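Local coordinates for protein SusD homolog (Bacteroides ovatus, PDB 4F53) that is a SusD-family lipoprotein that probably binds mucin O-glycans and, as in relatives, may pass them to an outer-membrane transporter, at residues A116-I121 and K195-L200; K158-L163 and F214-K219. All blocks are in the same frame, centred on the assembly; numbering follows the deposited sequence.

Contact 1: A116-I121 and K195-L200; sequences AELYRI and KFANSL
Two donors grip the carbonyl oxygen K195 O. S199 N reaches it as the regular helical bond at 3.0 Å, and S199 OG adds a shorter one to K195 O at 2.6 Å, arriving 34° above the carbonyl plane rather than along a lone pair. The same hydroxyl is also hydrogen-bonded to M234 N, so it ties helix 190-207 to the loop carrying that residue. On helix 110-131 the polar side turns elsewhere. R120 NH1 lies 2.9 Å from E117 OE2, a salt bridge between residues three apart, in the guanidinium plane and using the syn lone pair of E117 OE2. Y97 holds R120 NE and Y100 holds E117 OE1, both from helix 82-106.

The two segments meet through apolar tips. Their axes pass 11.7 Å apart, running the same way but inclined by 33°, while the intervening helix 152-173 runs roughly antiparallel and touches both, with L163 against L118 and I167 against N198. Such up-down packing of successive helices fits the TPR-like architecture of SusD proteins.

L118 carries most of the touching. Its CG, anti to the backbone N, is carried toward helix 190-207, and chi2 of 63° splits the methyls: CD2 comes obliquely to F196 CD1 at 3.8 Å, and CD1 meets L200 CD2 at 3.7 Å. L200 has the same anti first torsion; reaching from the facing helix, it slides past L118 in the opposite direction. L200 CD2 also receives I121 CG2 at 3.8 Å, and A197 CB touches L118 CD1 more loosely. W193 and F335 pack edge-to-face with the F196 ring.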
loop_
_atom_site.group_PDB
_atom_site.type_symbol
_atom_site.label_atom_id
_atom_site.label_comp_id
_atom_site.label_asym_id
_atom_site.label_seq_id
_atom_site.Cartn_x
_atom_site.Cartn_y
_atom_site.Cartn_z
ATOM N N ALA A 116 -15.376 -6.107 13.186
ATOM C CA ALA A 116 -16.068 -5.561 12.011
ATOM C C ALA A 116 -15.689 -4.082 11.817
ATOM O O ALA A 116 -15.368 -3.680 10.698
ATOM C CB ALA A 116 -17.580 -5.714 12.168
ATOM N N GLU A 117 -15.659 -3.300 12.918
ATOM C CA GLU A 117 -15.252 -1.893 12.911
ATOM C C GLU A 117 -13.769 -1.732 12.572
ATOM O O GLU A 117 -13.420 -0.783 11.874
ATOM C CB GLU A 117 -15.544 -1.215 14.261
ATOM C CG GLU A 117 -15.749 0.288 14.145
ATOM C CD GLU A 117 -16.950 0.698 13.311
ATOM O OE1 GLU A 117 -17.929 -0.082 13.243
ATOM O OE2 GLU A 117 -16.906 1.799 12.715
ATOM N N LEU A 118 -12.902 -2.638 13.072
ATOM C CA LEU A 118 -11.466 -2.620 12.772
ATOM C C LEU A 118 -11.247 -2.802 11.257
ATOM O O LEU A 118 -10.454 -2.068 10.676
ATOM C CB LEU A 118 -10.712 -3.698 13.574
ATOM C CG LEU A 118 -9.179 -3.808 13.339
ATOM C CD1 LEU A 118 -8.454 -2.539 13.747
ATOM C CD2 LEU A 118 -8.599 -4.989 14.091
ATOM N N TYR A 119 -11.984 -3.747 10.615
ATOM C CA TYR A 119 -11.896 -4.012 9.176
ATOM C C TYR A 119 -12.367 -2.801 8.405
ATOM O O TYR A 119 -11.694 -2.403 7.463
ATOM C CB TYR A 119 -12.709 -5.270 8.783
ATOM C CG TYR A 119 -12.308 -6.536 9.520
ATOM C CD1 TYR A 119 -10.999 -6.720 9.979
ATOM C CD2 TYR A 119 -13.227 -7.561 9.733
ATOM C CE1 TYR A 119 -10.621 -7.892 10.634
ATOM C CE2 TYR A 119 -12.863 -8.728 10.408
ATOM C CZ TYR A 119 -11.558 -8.896 10.836
ATOM O OH TYR A 119 -11.215 -10.043 11.501
ATOM N N ARG A 120 -13.474 -2.170 8.852
ATOM C CA ARG A 120 -14.016 -0.929 8.283
ATOM C C ARG A 120 -12.970 0.190 8.278
ATOM O O ARG A 120 -12.794 0.840 7.257
ATOM C CB ARG A 120 -15.245 -0.475 9.075
ATOM C CG ARG A 120 -16.009 0.606 8.370
ATOM C CD ARG A 120 -16.989 1.215 9.332
ATOM N NE ARG A 120 -17.717 2.303 8.691
ATOM C CZ ARG A 120 -18.318 3.281 9.346
ATOM N NH1 ARG A 120 -18.277 3.324 10.671
ATOM N NH2 ARG A 120 -18.958 4.232 8.684
ATOM N N ILE A 121 -12.267 0.398 9.419
ATOM C CA ILE A 121 -11.210 1.400 9.532
ATOM C C ILE A 121 -10.093 1.130 8.490
ATOM O O ILE A 121 -9.797 2.026 7.713
ATOM C CB ILE A 121 -10.668 1.496 10.983
ATOM C CG1 ILE A 121 -11.769 2.062 11.900
ATOM C CG2 ILE A 121 -9.399 2.375 11.024
ATOM C CD1 ILE A 121 -11.527 1.970 13.400
ATOM N N LYS A 195 -2.414 -6.433 19.036
ATOM C CA LYS A 195 -1.144 -5.921 18.497
ATOM C C LYS A 195 -1.354 -5.258 17.156
ATOM O O LYS A 195 -0.748 -4.225 16.899
ATOM C CB LYS A 195 -0.095 -7.047 18.354
ATOM C CG LYS A 195 0.337 -7.634 19.695
ATOM C CD LYS A 195 1.535 -8.517 19.491
ATOM C CE LYS A 195 1.706 -9.487 20.625
ATOM N NZ LYS A 195 2.927 -10.311 20.436
ATOM N N PHE A 196 -2.221 -5.839 16.299
ATOM C CA PHE A 196 -2.551 -5.304 14.969
ATOM C C PHE A 196 -3.200 -3.918 15.123
ATOM O O PHE A 196 -2.783 -2.987 14.436
ATOM C CB PHE A 196 -3.499 -6.286 14.218
ATOM C CG PHE A 196 -3.981 -5.854 12.848
ATOM C CD1 PHE A 196 -5.031 -4.950 12.714
ATOM C CD2 PHE A 196 -3.386 -6.353 11.697
ATOM C CE1 PHE A 196 -5.460 -4.534 11.442
ATOM C CE2 PHE A 196 -3.831 -5.964 10.427
ATOM C CZ PHE A 196 -4.871 -5.069 10.305
ATOM N N ALA A 197 -4.225 -3.796 16.026
ATOM C CA ALA A 197 -4.963 -2.559 16.279
ATOM C C ALA A 197 -4.033 -1.441 16.790
ATOM O O ALA A 197 -4.117 -0.324 16.273
ATOM C CB ALA A 197 -6.098 -2.804 17.251
ATOM N N ASN A 198 -3.110 -1.738 17.726
ATOM C CA ASN A 198 -2.151 -0.721 18.187
ATOM C C ASN A 198 -1.154 -0.350 17.075
ATOM O O ASN A 198 -0.743 0.801 16.976
ATOM C CB ASN A 198 -1.399 -1.188 19.423
ATOM C CG ASN A 198 -2.205 -1.043 20.669
ATOM O OD1 ASN A 198 -2.697 0.047 20.991
ATOM N ND2 ASN A 198 -2.364 -2.142 21.388
ATOM N N SER A 199 -0.788 -1.323 16.218
ATOM C CA SER A 199 0.120 -1.114 15.080
ATOM C C SER A 199 -0.551 -0.203 14.048
ATOM O O SER A 199 0.121 0.644 13.467
ATOM C CB SER A 199 0.496 -2.454 14.466
ATOM O OG SER A 199 1.188 -3.211 15.451
ATOM N N LEU A 200 -1.895 -0.343 13.861
ATOM C CA LEU A 200 -2.673 0.505 12.956
ATOM C C LEU A 200 -2.722 1.944 13.531
ATOM O O LEU A 200 -2.621 2.924 12.799
ATOM C CB LEU A 200 -4.101 -0.076 12.795
ATOM C CG LEU A 200 -5.078 0.711 11.900
ATOM C CD1 LEU A 200 -4.627 0.712 10.425
ATOM C CD2 LEU A 200 -6.492 0.147 12.021
#

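Contact 2: K158-L163 and F214-K219; sequences KMLEDL and FNVNGK. With CA (calcium ion), chain D.
E161 reaches N217 with an outstretched chain: CG is anti to the backbone N (chi1 179°), and the extension continues to the carboxylate. The two side chains cross at about a right angle, their carboxylate and amide planes 61° apart. N217 ND2 donates to E161 OE1 at 3.1 Å from above the carboxylate plane, although the acceptor lies close to the amide plane. N217 has CG beside its backbone N (chi1 -56°), and its OD1 binds calcium at 2.3 Å. Three waters also coordinate the ion, and water 1 donates to E161 OE1. Metal binding at OD1 is likely to polarise the amide and sharpen ND2 as a donor.

N217 and G218 form the two-residue loop of a short beta-hairpin, a type I' turn closed by reciprocal V216-K219 backbone bonds. N215 OD1 accepts from G218 N at 3.0 Å, an Asx motif starting one residue before the turn and overlapping it. An alanine in place of E161 would probably leave the N217 amide and water 1 less firmly oriented at the calcium.

The hairpin 215-220 and preceding F214 pack on helix 152-173 through L160, whose CD1 meets V216 CG2 and the F214 ring edge at CZ, each at 4.0 Å.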
loop_
_atom_site.group_PDB
_atom_site.type_symbol
_atom_site.label_atom_id
_atom_site.label_comp_id
_atom_site.label_asym_id
_atom_site.label_seq_id
_atom_site.Cartn_x
_atom_site.Cartn_y
_atom_site.Cartn_z
ATOM N N LYS A 158 -12.493 10.276 13.617
ATOM C CA LYS A 158 -13.485 9.265 13.993
ATOM C C LYS A 158 -12.820 7.866 14.062
ATOM O O LYS A 158 -12.987 7.164 15.056
ATOM C CB LYS A 158 -14.687 9.268 13.042
ATOM C CG LYS A 158 -15.704 8.205 13.399
ATOM C CD LYS A 158 -16.990 8.274 12.596
ATOM C CE LYS A 158 -17.646 6.909 12.479
ATOM N NZ LYS A 158 -17.925 6.268 13.802
HETATM N N MSE A 159 -12.019 7.503 13.056
HETATM C CA MSE A 159 -11.304 6.229 13.009
HETATM C C MSE A 159 -10.411 6.035 14.217
HETATM O O MSE A 159 -10.441 4.962 14.823
HETATM C CB MSE A 159 -10.429 6.119 11.738
HETATM C CG MSE A 159 -11.224 5.849 10.455
HETATM SE SE MSE A 159 -9.991 5.852 8.937
HETATM C CE MSE A 159 -11.277 5.189 7.685
ATOM N N LEU A 160 -9.617 7.064 14.571
ATOM C CA LEU A 160 -8.664 6.979 15.686
ATOM C C LEU A 160 -9.400 6.844 17.020
ATOM O O LEU A 160 -9.001 6.026 17.852
ATOM C CB LEU A 160 -7.661 8.148 15.696
ATOM C CG LEU A 160 -6.466 7.970 14.722
ATOM C CD1 LEU A 160 -5.827 9.330 14.355
ATOM C CD2 LEU A 160 -5.392 7.013 15.306
ATOM N N GLU A 161 -10.529 7.552 17.176
ATOM C CA GLU A 161 -11.355 7.492 18.375
ATOM C C GLU A 161 -12.021 6.104 18.503
ATOM O O GLU A 161 -12.062 5.541 19.596
ATOM C CB GLU A 161 -12.397 8.604 18.319
ATOM C CG GLU A 161 -13.342 8.631 19.505
ATOM C CD GLU A 161 -14.192 9.881 19.626
ATOM O OE1 GLU A 161 -13.749 10.961 19.174
ATOM O OE2 GLU A 161 -15.295 9.784 20.208
ATOM N N ASP A 162 -12.554 5.571 17.399
ATOM C CA ASP A 162 -13.167 4.243 17.396
ATOM C C ASP A 162 -12.107 3.158 17.616
ATOM O O ASP A 162 -12.366 2.200 18.353
ATOM C CB ASP A 162 -13.969 3.984 16.095
ATOM C CG ASP A 162 -15.223 4.852 15.955
ATOM O OD1 ASP A 162 -15.674 5.434 16.982
ATOM O OD2 ASP A 162 -15.718 4.993 14.823
ATOM N N LEU A 163 -10.896 3.347 17.047
ATOM C CA LEU A 163 -9.788 2.411 17.212
ATOM C C LEU A 163 -9.388 2.296 18.701
ATOM O O LEU A 163 -9.145 1.183 19.171
ATOM C CB LEU A 163 -8.598 2.849 16.337
ATOM C CG LEU A 163 -7.422 1.892 16.187
ATOM C CD1 LEU A 163 -7.889 0.479 15.874
ATOM C CD2 LEU A 163 -6.466 2.420 15.166
ATOM N N PHE A 214 -2.771 18.993 14.820
ATOM C CA PHE A 214 -3.700 17.868 14.794
ATOM C C PHE A 214 -3.752 17.161 16.151
ATOM O O PHE A 214 -2.715 16.849 16.751
ATOM C CB PHE A 214 -3.363 16.849 13.678
ATOM C CG PHE A 214 -4.218 15.592 13.722
ATOM C CD1 PHE A 214 -5.579 15.646 13.442
ATOM C CD2 PHE A 214 -3.680 14.380 14.132
ATOM C CE1 PHE A 214 -6.366 14.504 13.499
ATOM C CE2 PHE A 214 -4.471 13.238 14.196
ATOM C CZ PHE A 214 -5.806 13.303 13.864
ATOM N N ASN A 215 -4.967 16.889 16.604
ATOM C CA ASN A 215 -5.217 16.138 17.823
ATOM C C ASN A 215 -6.592 15.472 17.737
ATOM O O ASN A 215 -7.459 15.937 17.003
ATOM C CB ASN A 215 -5.091 17.020 19.099
ATOM C CG ASN A 215 -6.222 18.003 19.267
ATOM O OD1 ASN A 215 -7.219 17.724 19.940
ATOM N ND2 ASN A 215 -6.127 19.136 18.585
ATOM N N VAL A 216 -6.757 14.363 18.467
ATOM C CA VAL A 216 -8.002 13.610 18.610
ATOM C C VAL A 216 -8.300 13.620 20.102
ATOM O O VAL A 216 -7.595 12.958 20.868
ATOM C CB VAL A 216 -7.949 12.173 18.021
ATOM C CG1 VAL A 216 -9.304 11.486 18.124
ATOM C CG2 VAL A 216 -7.480 12.186 16.577
ATOM N N ASN A 217 -9.303 14.426 20.521
ATOM C CA ASN A 217 -9.695 14.607 21.921
ATOM C C ASN A 217 -8.482 15.010 22.782
ATOM O O ASN A 217 -8.291 14.461 23.882
ATOM C CB ASN A 217 -10.367 13.335 22.470
ATOM C CG ASN A 217 -11.562 12.894 21.669
ATOM O OD1 ASN A 217 -12.371 13.711 21.242
ATOM N ND2 ASN A 217 -11.694 11.591 21.438
ATOM N N GLY A 218 -7.670 15.941 22.255
ATOM C CA GLY A 218 -6.491 16.456 22.942
ATOM C C GLY A 218 -5.225 15.648 22.729
ATOM O O GLY A 218 -4.152 16.103 23.117
ATOM N N LYS A 219 -5.325 14.442 22.116
ATOM C CA LYS A 219 -4.161 13.575 21.852
ATOM C C LYS A 219 -3.528 13.929 20.521
ATOM O O LYS A 219 -4.175 13.818 19.487
ATOM C CB LYS A 219 -4.556 12.091 21.855
ATOM C CG LYS A 219 -5.105 11.538 23.176
ATOM C CD LYS A 219 -5.702 10.150 22.879
ATOM C CE LYS A 219 -6.086 9.328 24.081
ATOM N NZ LYS A 219 -6.210 7.887 23.708
HETATM CA CA CA D . -14.367 14.854 21.438
HETATM O O HOH W 1 -15.513 13.046 20.021
HETATM O O HOH W 2 -16.416 15.453 19.692
HETATM O O HOH W 3 -12.877 16.411 22.980
#

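The segments alternate along the chain: 116-121, 158-163, 195-200, then 214-219, so the two contacts interleave. Their centres lie 14 Å apart on the same side of the chain's centre. Helix 152-173 joins them, supplying a segment to contact 2 and packing against both helices of contact 1: L163 CD1 sits 3.7 Å from L118 CD1, and L163 CD2 lies 3.8 Å from A197 O. I121 CD1 likewise approaches M159 O at 3.5 Å. The touching residues of contact 1 are all buried between helices 110-131 and 190-207, whereas contact 2 leads outward to the exposed turn N217-G218 and its calcium. Both thus belong to one helical framework within the SusD family region, running from core to surface.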